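Long-range contacts in ArtJ (Geobacillus stearothermophilus, PDB 2PVU), which binds arginine, lysine and histidine and probably delivers them to the membrane-bound ABC transporter Art(MP)2: residues W89-Q97 and I108-Y118; K146-N154 and H171-A181. One frame throughout, in Å; residues are numbered along the deposited sequence.

Interaction 1: residues W89-Q97 and I108-Y118; sequences WDPLFASLQ and ITITDERKQSY. With LYS (lysine), chain E; SO4 (sulfate ion), chain D.
The Phe93 ring sits between Ile108 and Tyr118, joining helix 89-98 to the loop and short helix that follow strand 103-104 in one lobe of the two-lobed periplasmic-binding-protein fold, beside the lysine cleft. Ile108 CG2 comes to the edge of the Phe93 ring at CZ (4.1 Å), while Leu92 CD2 and Ile108 CD1 meet tip to tip. At the other end the edge of Phe93 is turned to the face of Tyr118 in an offset edge-to-face pair, planes at 75°; Leu96 CB rests against Tyr118 CE1 at 3.7 Å. Strand 224-231 adds Ile229 to this apolar centre. Trp89, its CG anti to the backbone N (chi1 179°), lays its indole between two layers: Phe93 CE2 on one face, the aliphatic chain and NZ of the bound lysine on the other, with CZ3 3.5 Å from the ligand CE. Its NE1 is hydrogen-bonded to Ala155 O. With an alanine at Trp89, the ligand's aliphatic chain would probably lose its platform and Phe93 CE2 the indole face it lies on. Phe93 CZ lies over a face of the Arg114 guanidinium, whose extended chain carries it to the ligand carboxylate: NH1 bonds OXT at 2.7 Å and NH2 bonds O at 2.9 Å. Thr109 N also donates to OXT, so two protein donors hold that oxygen. The guanidinium's rotation is fixed further by Thr109 O, which accepts from Arg114 NH1 on a lone pair, 6° out of the guanidinium plane.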
loop_
_atom_site.group_PDB
_atom_site.type_symbol
_atom_site.label_atom_id
_atom_site.label_comp_id
_atom_site.label_asym_id
_atom_site.label_seq_id
_atom_site.Cartn_x
_atom_site.Cartn_y
_atom_site.Cartn_z
ATOM N N TRP A 89 -5.944 2.911 -8.623
ATOM C CA TRP A 89 -4.648 3.429 -8.199
ATOM C C TRP A 89 -4.276 4.663 -9.032
ATOM O O TRP A 89 -3.961 5.747 -8.490
ATOM C CB TRP A 89 -3.622 2.306 -8.395
ATOM C CG TRP A 89 -2.185 2.633 -8.035
ATOM C CD1 TRP A 89 -1.100 2.744 -8.920
ATOM C CD2 TRP A 89 -1.679 2.910 -6.744
ATOM N NE1 TRP A 89 0.048 3.026 -8.215
ATOM C CE2 TRP A 89 -0.284 3.158 -6.878
ATOM C CE3 TRP A 89 -2.265 2.988 -5.457
ATOM C CZ2 TRP A 89 0.534 3.455 -5.760
ATOM C CZ3 TRP A 89 -1.442 3.272 -4.329
ATOM C CH2 TRP A 89 -0.070 3.493 -4.483
ATOM N N ASP A 90 -4.233 4.499 -10.343
ATOM C CA ASP A 90 -3.819 5.641 -11.146
ATOM C C ASP A 90 -4.848 6.800 -11.060
ATOM O O ASP A 90 -4.467 7.989 -10.941
ATOM C CB ASP A 90 -3.470 5.219 -12.576
ATOM C CG ASP A 90 -2.116 4.489 -12.624
ATOM O OD1 ASP A 90 -1.071 5.125 -12.339
ATOM O OD2 ASP A 90 -2.091 3.283 -12.905
ATOM N N PRO A 91 -6.148 6.466 -11.098
ATOM C CA PRO A 91 -7.150 7.515 -10.828
ATOM C C PRO A 91 -6.996 8.216 -9.514
ATOM O O PRO A 91 -7.302 9.409 -9.454
ATOM C CB PRO A 91 -8.477 6.762 -10.858
ATOM C CG PRO A 91 -8.195 5.649 -11.940
ATOM C CD PRO A 91 -6.780 5.198 -11.516
ATOM N N LEU A 92 -6.555 7.500 -8.476
ATOM C CA LEU A 92 -6.398 8.098 -7.130
ATOM C C LEU A 92 -5.418 9.279 -7.218
ATOM O O LEU A 92 -5.693 10.387 -6.707
ATOM C CB LEU A 92 -5.944 7.048 -6.114
ATOM C CG LEU A 92 -5.487 7.574 -4.736
ATOM C CD1 LEU A 92 -6.624 8.399 -4.107
ATOM C CD2 LEU A 92 -5.055 6.400 -3.844
ATOM N N PHE A 93 -4.301 9.064 -7.902
ATOM C CA PHE A 93 -3.287 10.112 -7.996
ATOM C C PHE A 93 -3.731 11.257 -8.885
ATOM O O PHE A 93 -3.461 12.428 -8.584
ATOM C CB PHE A 93 -1.929 9.532 -8.417
ATOM C CG PHE A 93 -1.277 8.745 -7.302
ATOM C CD1 PHE A 93 -0.376 9.350 -6.428
ATOM C CD2 PHE A 93 -1.648 7.428 -7.080
ATOM C CE1 PHE A 93 0.175 8.630 -5.375
ATOM C CE2 PHE A 93 -1.118 6.697 -6.028
ATOM C CZ PHE A 93 -0.205 7.297 -5.165
ATOM N N ALA A 94 -4.419 10.928 -9.969
ATOM C CA ALA A 94 -4.991 11.943 -10.836
ATOM C C ALA A 94 -5.997 12.822 -10.101
ATOM O O ALA A 94 -5.978 14.037 -10.277
ATOM C CB ALA A 94 -5.640 11.306 -12.067
ATOM N N SER A 95 -6.847 12.200 -9.271
ATOM C CA SER A 95 -7.909 12.863 -8.518
ATOM C C SER A 95 -7.397 13.681 -7.336
ATOM O O SER A 95 -8.029 14.660 -6.947
ATOM C CB SER A 95 -8.879 11.800 -7.988
ATOM O OG SER A 95 -9.691 11.357 -9.065
ATOM N N LEU A 96 -6.267 13.285 -6.768
ATOM C CA LEU A 96 -5.588 14.103 -5.760
ATOM C C LEU A 96 -5.055 15.358 -6.414
ATOM O O LEU A 96 -5.166 16.461 -5.847
ATOM C CB LEU A 96 -4.430 13.348 -5.059
ATOM C CG LEU A 96 -4.922 12.242 -4.105
ATOM C CD1 LEU A 96 -3.830 11.221 -3.863
ATOM C CD2 LEU A 96 -5.400 12.876 -2.793
ATOM N N GLN A 97 -4.509 15.218 -7.603
ATOM C CA GLN A 97 -3.991 16.388 -8.314
ATOM C C GLN A 97 -5.092 17.439 -8.682
ATOM O O GLN A 97 -4.877 18.646 -8.534
ATOM C CB GLN A 97 -3.227 15.961 -9.572
ATOM C CG GLN A 97 -1.894 15.230 -9.346
ATOM C CD GLN A 97 -0.881 15.397 -10.515
ATOM O OE1 GLN A 97 0.182 14.742 -10.528
ATOM N NE2 GLN A 97 -1.194 16.272 -11.477
ATOM N N ILE A 108 0.222 3.493 0.692
ATOM C CA ILE A 108 1.097 4.429 -0.103
ATOM C C ILE A 108 2.392 4.792 0.569
ATOM O O ILE A 108 2.388 5.473 1.601
ATOM C CB ILE A 108 0.370 5.770 -0.419
ATOM C CG1 ILE A 108 -1.002 5.462 -1.040
ATOM C CG2 ILE A 108 1.287 6.643 -1.403
ATOM C CD1 ILE A 108 -2.010 6.694 -0.988
ATOM N N THR A 109 3.501 4.410 -0.050
ATOM C CA THR A 109 4.823 4.749 0.476
ATOM C C THR A 109 5.084 6.236 0.335
ATOM O O THR A 109 4.865 6.833 -0.719
ATOM C CB THR A 109 5.916 3.947 -0.240
ATOM O OG1 THR A 109 5.679 2.538 -0.052
ATOM C CG2 THR A 109 7.310 4.305 0.275
ATOM N N ILE A 110 5.532 6.833 1.424
ATOM C CA ILE A 110 6.003 8.232 1.375
ATOM C C ILE A 110 7.320 8.259 0.594
ATOM O O ILE A 110 8.264 7.557 0.969
ATOM C CB ILE A 110 6.314 8.737 2.829
ATOM C CG1 ILE A 110 5.063 8.673 3.697
ATOM C CG2 ILE A 110 6.944 10.167 2.794
ATOM C CD1 ILE A 110 5.308 8.818 5.230
ATOM N N THR A 111 7.436 9.076 -0.462
ATOM C CA THR A 111 8.729 9.194 -1.181
ATOM C C THR A 111 9.024 10.628 -1.527
ATOM O O THR A 111 8.110 11.456 -1.605
ATOM C CB THR A 111 8.796 8.406 -2.523
ATOM O OG1 THR A 111 7.870 8.976 -3.456
ATOM C CG2 THR A 111 8.468 6.932 -2.289
ATOM N N ASP A 112 10.310 10.938 -1.737
ATOM C CA ASP A 112 10.672 12.321 -2.016
ATOM C C ASP A 112 10.037 12.814 -3.292
ATOM O O ASP A 112 9.592 13.965 -3.384
ATOM C CB ASP A 112 12.197 12.458 -2.095
ATOM C CG ASP A 112 12.844 12.535 -0.714
ATOM O OD1 ASP A 112 12.110 12.698 0.298
ATOM O OD2 ASP A 112 14.095 12.468 -0.650
ATOM N N GLU A 113 9.999 11.949 -4.286
ATOM C CA GLU A 113 9.410 12.331 -5.557
ATOM C C GLU A 113 7.928 12.624 -5.420
ATOM O O GLU A 113 7.449 13.585 -5.977
ATOM C CB GLU A 113 9.602 11.242 -6.603
ATOM C CG GLU A 113 9.205 11.745 -7.990
ATOM C CD GLU A 113 8.442 10.712 -8.747
ATOM O OE1 GLU A 113 9.044 10.206 -9.724
ATOM O OE2 GLU A 113 7.270 10.393 -8.359
ATOM N N ARG A 114 7.192 11.779 -4.687
ATOM C CA ARG A 114 5.780 12.058 -4.439
ATOM C C ARG A 114 5.529 13.317 -3.614
ATOM O O ARG A 114 4.512 13.967 -3.811
ATOM C CB ARG A 114 5.102 10.864 -3.794
ATOM C CG ARG A 114 4.849 9.752 -4.809
ATOM C CD ARG A 114 4.540 8.447 -4.083
ATOM N NE ARG A 114 4.277 7.318 -5.012
ATOM C CZ ARG A 114 4.057 6.064 -4.619
ATOM N NH1 ARG A 114 4.111 5.743 -3.329
ATOM N NH2 ARG A 114 3.787 5.110 -5.516
ATOM N N LYS A 115 6.435 13.646 -2.696
ATOM C CA LYS A 115 6.292 14.882 -1.898
ATOM C C LYS A 115 6.422 16.135 -2.782
ATOM O O LYS A 115 6.073 17.256 -2.360
ATOM C CB LYS A 115 7.342 14.924 -0.767
ATOM C CG LYS A 115 7.051 13.973 0.377
ATOM C CD LYS A 115 8.350 13.621 1.088
ATOM C CE LYS A 115 8.518 14.287 2.386
ATOM N NZ LYS A 115 9.452 13.463 3.194
ATOM N N GLN A 116 6.930 15.982 -4.005
ATOM C CA GLN A 116 6.972 17.125 -4.920
ATOM C C GLN A 116 5.574 17.542 -5.359
ATOM O O GLN A 116 5.334 18.708 -5.692
ATOM C CB GLN A 116 7.795 16.817 -6.156
ATOM C CG GLN A 116 9.279 16.819 -5.898
ATOM C CD GLN A 116 10.057 16.445 -7.145
ATOM O OE1 GLN A 116 9.490 15.957 -8.142
ATOM N NE2 GLN A 116 11.357 16.677 -7.101
ATOM N N SER A 117 4.649 16.589 -5.354
ATOM C CA SER A 117 3.310 16.817 -5.895
ATOM C C SER A 117 2.207 16.700 -4.860
ATOM O O SER A 117 1.107 17.223 -5.073
ATOM C CB SER A 117 3.030 15.842 -7.045
ATOM O OG SER A 117 3.799 16.210 -8.168
ATOM N N TYR A 118 2.484 16.018 -3.756
ATOM C CA TYR A 118 1.460 15.743 -2.731
ATOM C C TYR A 118 2.037 15.992 -1.347
ATOM O O TYR A 118 3.259 16.138 -1.197
ATOM C CB TYR A 118 0.984 14.278 -2.794
ATOM C CG TYR A 118 0.634 13.840 -4.191
ATOM C CD1 TYR A 118 -0.598 14.182 -4.775
ATOM C CD2 TYR A 118 1.532 13.080 -4.929
ATOM C CE1 TYR A 118 -0.919 13.770 -6.089
ATOM C CE2 TYR A 118 1.223 12.668 -6.242
ATOM C CZ TYR A 118 0.009 13.020 -6.808
ATOM O OH TYR A 118 -0.253 12.586 -8.099
HETATM N N LYS E . 3.598 0.908 -1.194
HETATM C CA LYS E . 3.822 0.830 -2.676
HETATM C C LYS E . 3.724 2.238 -3.279
HETATM O O LYS E . 4.005 2.428 -4.453
HETATM C CB LYS E . 2.774 -0.068 -3.323
HETATM C CG LYS E . 1.335 0.442 -3.063
HETATM C CD LYS E . 0.338 -0.137 -4.089
HETATM C CE LYS E . -1.073 -0.064 -3.523
HETATM N NZ LYS E . -2.130 -0.451 -4.603
HETATM O OXT LYS E . 3.337 3.209 -2.593
HETATM S S SO4 D . 12.175 8.680 -4.879
HETATM O O1 SO4 D . 11.265 8.020 -5.829
HETATM O O2 SO4 D . 13.408 9.048 -5.591
HETATM O O3 SO4 D . 12.553 7.783 -3.780
HETATM O O4 SO4 D . 11.563 9.883 -4.343
#

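Interaction 2: residues K146-N154 and H171-A181; sequences KGKTIGVQN and HIKKFETTVVA. With LYS (lysine), chain E.
Ile150 and Ile172 open a parallel pairing of strands 150-153 and 172-175, the two strands of a beta-alpha-beta unit. Ile150 N donates to His171 O and Ile150 O accepts from Lys173 N; Val152 repeats the pattern with Lys173 O and Phe175 N, and Asn154 N closes the run on Phe175 O (2.8 Å). Val152 CG2 and Ile172 CG2 touch at 3.9 Å on one face, while on the other the edge of the Phe175 ring meets Gly151 CA. At the end of its strand, Gln153 swings CG opposite its own N (chi1 179°) and stays extended, bringing its amide to the pocket. OE1 takes two donors: Thr178 OG1 at 2.8 Å, 51° out of the carbonyl plane, and NZ of the bound lysine, also at 2.8 Å. NE2 gives to Glu176 O (2.9 Å) and to Asp49 OD2, so both ends of the amide are held and its flip is settled. Asn154 ND2 and Glu176 OE2 are both satisfied by Asp90. Thr177 OG1 caps helix 178-186 by accepting from Val180 N. Helix 157-166 packs on the face of Ile150, Val152 and Ile172, and strand 192-196 borders strand 150-153 through backbone bonds from Gly151.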
loop_
_atom_site.group_PDB
_atom_site.type_symbol
_atom_site.label_atom_id
_atom_site.label_comp_id
_atom_site.label_asym_id
_atom_site.label_seq_id
_atom_site.Cartn_x
_atom_site.Cartn_y
_atom_site.Cartn_z
ATOM N N LYS A 146 17.505 -10.954 -12.997
ATOM C CA LYS A 146 18.116 -10.491 -14.226
ATOM C C LYS A 146 17.691 -11.356 -15.425
ATOM O O LYS A 146 17.815 -12.598 -15.400
ATOM C CB LYS A 146 19.628 -10.510 -14.063
ATOM C CG LYS A 146 20.403 -10.191 -15.308
ATOM C CD LYS A 146 20.727 -8.723 -15.419
ATOM C CE LYS A 146 21.742 -8.496 -16.546
ATOM N NZ LYS A 146 21.432 -7.201 -17.258
ATOM N N GLY A 147 17.185 -10.691 -16.464
ATOM C CA GLY A 147 16.751 -11.379 -17.672
ATOM C C GLY A 147 15.377 -12.028 -17.588
ATOM O O GLY A 147 14.914 -12.615 -18.576
ATOM N N LYS A 148 14.742 -11.957 -16.417
ATOM C CA LYS A 148 13.429 -12.571 -16.199
ATOM C C LYS A 148 12.309 -11.540 -16.301
ATOM O O LYS A 148 12.545 -10.342 -16.199
ATOM C CB LYS A 148 13.366 -13.237 -14.821
ATOM C CG LYS A 148 14.388 -14.376 -14.624
ATOM C CD LYS A 148 14.113 -15.125 -13.302
ATOM C CE LYS A 148 15.203 -16.166 -12.973
ATOM N NZ LYS A 148 15.049 -17.309 -13.904
ATOM N N THR A 149 11.079 -12.004 -16.468
ATOM C CA THR A 149 9.965 -11.065 -16.604
ATOM C C THR A 149 9.390 -10.814 -15.228
ATOM O O THR A 149 9.161 -11.761 -14.474
ATOM C CB THR A 149 8.903 -11.622 -17.514
ATOM O OG1 THR A 149 8.536 -12.911 -17.016
ATOM C CG2 THR A 149 9.488 -11.839 -18.904
ATOM N N ILE A 150 9.177 -9.537 -14.895
ATOM C CA ILE A 150 8.757 -9.152 -13.551
ATOM C C ILE A 150 7.401 -8.441 -13.650
ATOM O O ILE A 150 7.251 -7.499 -14.401
ATOM C CB ILE A 150 9.793 -8.196 -12.872
ATOM C CG1 ILE A 150 11.182 -8.850 -12.822
ATOM C CG2 ILE A 150 9.394 -7.853 -11.441
ATOM C CD1 ILE A 150 12.277 -7.855 -12.568
ATOM N N GLY A 151 6.424 -8.872 -12.864
ATOM C CA GLY A 151 5.175 -8.167 -12.829
ATOM C C GLY A 151 5.131 -7.201 -11.647
ATOM O O GLY A 151 5.579 -7.534 -10.544
ATOM N N VAL A 152 4.578 -6.007 -11.884
ATOM C CA VAL A 152 4.421 -4.994 -10.833
ATOM C C VAL A 152 3.117 -4.259 -11.052
ATOM O O VAL A 152 2.562 -4.262 -12.166
ATOM C CB VAL A 152 5.556 -3.933 -10.863
ATOM C CG1 VAL A 152 6.904 -4.553 -10.439
ATOM C CG2 VAL A 152 5.642 -3.258 -12.257
ATOM N N GLN A 153 2.648 -3.591 -10.005
ATOM C CA GLN A 153 1.567 -2.645 -10.194
ATOM C C GLN A 153 2.146 -1.329 -10.733
ATOM O O GLN A 153 3.237 -0.881 -10.304
ATOM C CB GLN A 153 0.751 -2.440 -8.927
ATOM C CG GLN A 153 -0.389 -1.416 -9.117
ATOM C CD GLN A 153 -1.289 -1.309 -7.896
ATOM O OE1 GLN A 153 -0.899 -1.683 -6.784
ATOM N NE2 GLN A 153 -2.480 -0.775 -8.095
ATOM N N ASN A 154 1.477 -0.785 -11.743
ATOM C CA ASN A 154 1.925 0.464 -12.384
ATOM C C ASN A 154 2.185 1.548 -11.337
ATOM O O ASN A 154 1.403 1.700 -10.404
ATOM C CB ASN A 154 0.844 0.984 -13.328
ATOM C CG ASN A 154 1.321 2.146 -14.155
ATOM O OD1 ASN A 154 2.288 2.020 -14.900
ATOM N ND2 ASN A 154 0.637 3.288 -14.038
ATOM N N HIS A 171 10.650 -6.224 -20.206
ATOM C CA HIS A 171 10.622 -7.305 -19.214
ATOM C C HIS A 171 9.873 -6.953 -17.919
ATOM O O HIS A 171 9.520 -7.830 -17.134
ATOM C CB HIS A 171 12.020 -7.835 -18.895
ATOM C CG HIS A 171 12.610 -8.662 -19.998
ATOM N ND1 HIS A 171 13.928 -9.074 -20.000
ATOM C CD2 HIS A 171 12.076 -9.109 -21.162
ATOM C CE1 HIS A 171 14.167 -9.769 -21.100
ATOM N NE2 HIS A 171 13.062 -9.801 -21.824
ATOM N N ILE A 172 9.627 -5.672 -17.705
ATOM C CA ILE A 172 8.873 -5.241 -16.552
ATOM C C ILE A 172 7.451 -5.066 -17.044
ATOM O O ILE A 172 7.187 -4.240 -17.910
ATOM C CB ILE A 172 9.448 -3.934 -15.966
ATOM C CG1 ILE A 172 10.900 -4.195 -15.502
ATOM C CG2 ILE A 172 8.513 -3.384 -14.863
ATOM C CD1 ILE A 172 11.627 -2.956 -15.010
ATOM N N LYS A 173 6.556 -5.897 -16.544
ATOM C CA LYS A 173 5.178 -5.852 -16.976
ATOM C C LYS A 173 4.354 -5.130 -15.909
ATOM O O LYS A 173 4.413 -5.479 -14.729
ATOM C CB LYS A 173 4.618 -7.255 -17.184
ATOM C CG LYS A 173 5.491 -8.190 -18.040
ATOM C CD LYS A 173 5.485 -7.741 -19.468
ATOM C CE LYS A 173 6.097 -8.779 -20.403
ATOM N NZ LYS A 173 6.278 -8.085 -21.717
ATOM N N LYS A 174 3.580 -4.140 -16.338
ATOM C CA LYS A 174 2.889 -3.250 -15.399
ATOM C C LYS A 174 1.389 -3.478 -15.449
ATOM O O LYS A 174 0.811 -3.541 -16.571
ATOM C CB LYS A 174 3.210 -1.782 -15.732
ATOM C CG LYS A 174 4.683 -1.403 -15.686
ATOM C CD LYS A 174 4.892 -0.083 -16.415
ATOM C CE LYS A 174 6.346 0.345 -16.453
ATOM N NZ LYS A 174 7.236 -0.635 -17.112
ATOM N N PHE A 175 0.751 -3.593 -14.277
ATOM C CA PHE A 175 -0.692 -3.860 -14.190
ATOM C C PHE A 175 -1.406 -2.819 -13.332
ATOM O O PHE A 175 -0.790 -2.225 -12.455
ATOM C CB PHE A 175 -0.912 -5.269 -13.636
ATOM C CG PHE A 175 -0.177 -6.307 -14.444
ATOM C CD1 PHE A 175 -0.656 -6.694 -15.683
ATOM C CD2 PHE A 175 1.052 -6.767 -14.029
ATOM C CE1 PHE A 175 0.043 -7.623 -16.442
ATOM C CE2 PHE A 175 1.777 -7.691 -14.783
ATOM C CZ PHE A 175 1.258 -8.097 -16.014
ATOM N N GLU A 176 -2.694 -2.595 -13.586
ATOM C CA GLU A 176 -3.399 -1.519 -12.862
ATOM C C GLU A 176 -3.714 -1.889 -11.416
ATOM O O GLU A 176 -3.922 -0.988 -10.593
ATOM C CB GLU A 176 -4.697 -1.120 -13.622
ATOM C CG GLU A 176 -5.505 -0.004 -12.971
ATOM C CD GLU A 176 -4.709 1.256 -12.706
ATOM O OE1 GLU A 176 -3.736 1.579 -13.455
ATOM O OE2 GLU A 176 -5.105 1.947 -11.741
ATOM N N THR A 177 -3.746 -3.194 -11.112
ATOM C CA THR A 177 -3.841 -3.670 -9.704
ATOM C C THR A 177 -2.738 -4.668 -9.402
ATOM O O THR A 177 -2.265 -5.394 -10.313
ATOM C CB THR A 177 -5.180 -4.325 -9.399
ATOM O OG1 THR A 177 -5.361 -5.485 -10.221
ATOM C CG2 THR A 177 -6.347 -3.357 -9.640
ATOM N N THR A 178 -2.376 -4.754 -8.121
ATOM C CA THR A 178 -1.498 -5.849 -7.671
ATOM C C THR A 178 -2.202 -7.205 -7.834
ATOM O O THR A 178 -1.540 -8.224 -8.080
ATOM C CB THR A 178 -1.087 -5.587 -6.218
ATOM O OG1 THR A 178 -0.405 -4.353 -6.227
ATOM C CG2 THR A 178 -0.157 -6.720 -5.623
ATOM N N VAL A 179 -3.530 -7.231 -7.728
ATOM C CA VAL A 179 -4.283 -8.471 -7.914
ATOM C C VAL A 179 -3.957 -9.100 -9.279
ATOM O O VAL A 179 -3.640 -10.290 -9.368
ATOM C CB VAL A 179 -5.825 -8.240 -7.814
ATOM C CG1 VAL A 179 -6.588 -9.482 -8.350
ATOM C CG2 VAL A 179 -6.223 -7.960 -6.361
ATOM N N VAL A 180 -4.038 -8.296 -10.333
ATOM C CA VAL A 180 -3.716 -8.765 -11.703
ATOM C C VAL A 180 -2.238 -9.158 -11.892
ATOM O O VAL A 180 -1.946 -10.149 -12.576
ATOM C CB VAL A 180 -4.176 -7.766 -12.765
ATOM C CG1 VAL A 180 -3.632 -8.154 -14.164
ATOM C CG2 VAL A 180 -5.707 -7.701 -12.783
ATOM N N ALA A 181 -1.311 -8.396 -11.301
ATOM C CA ALA A 181 0.091 -8.815 -11.241
ATOM C C ALA A 181 0.247 -10.246 -10.743
ATOM O O ALA A 181 0.960 -11.058 -11.353
ATOM C CB ALA A 181 0.950 -7.791 -10.359
HETATM N N LYS E . 3.598 0.908 -1.194
HETATM C CA LYS E . 3.822 0.830 -2.676
HETATM C C LYS E . 3.724 2.238 -3.279
HETATM O O LYS E . 4.005 2.428 -4.453
HETATM C CB LYS E . 2.774 -0.068 -3.323
HETATM C CG LYS E . 1.335 0.442 -3.063
HETATM C CD LYS E . 0.338 -0.137 -4.089
HETATM C CE LYS E . -1.073 -0.064 -3.523
HETATM N NZ LYS E . -2.130 -0.451 -4.603
HETATM O OXT LYS E . 3.337 3.209 -2.593
#

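After strands 44-48 and 82-86, the chain enters helix 89-98 and passes strand 103-104 before interaction 1 closes a short loop of ten residues. Only after that does interaction 2 open; it closes a longer loop of sixteen residues containing helix 157-166. The two are in series, neither nested nor crossed, with centres about 20 Å apart. Interaction 1 ties a helix to a loop in one lobe and interaction 2 pairs two strands of the other; they meet where the start of helix 89-98 touches the end of strand 150-153 and the turn after strand 172-175. Interaction 1 grips the ligand's carboxylate end and interaction 2 its NZ, so the bound lysine bridges the lobes.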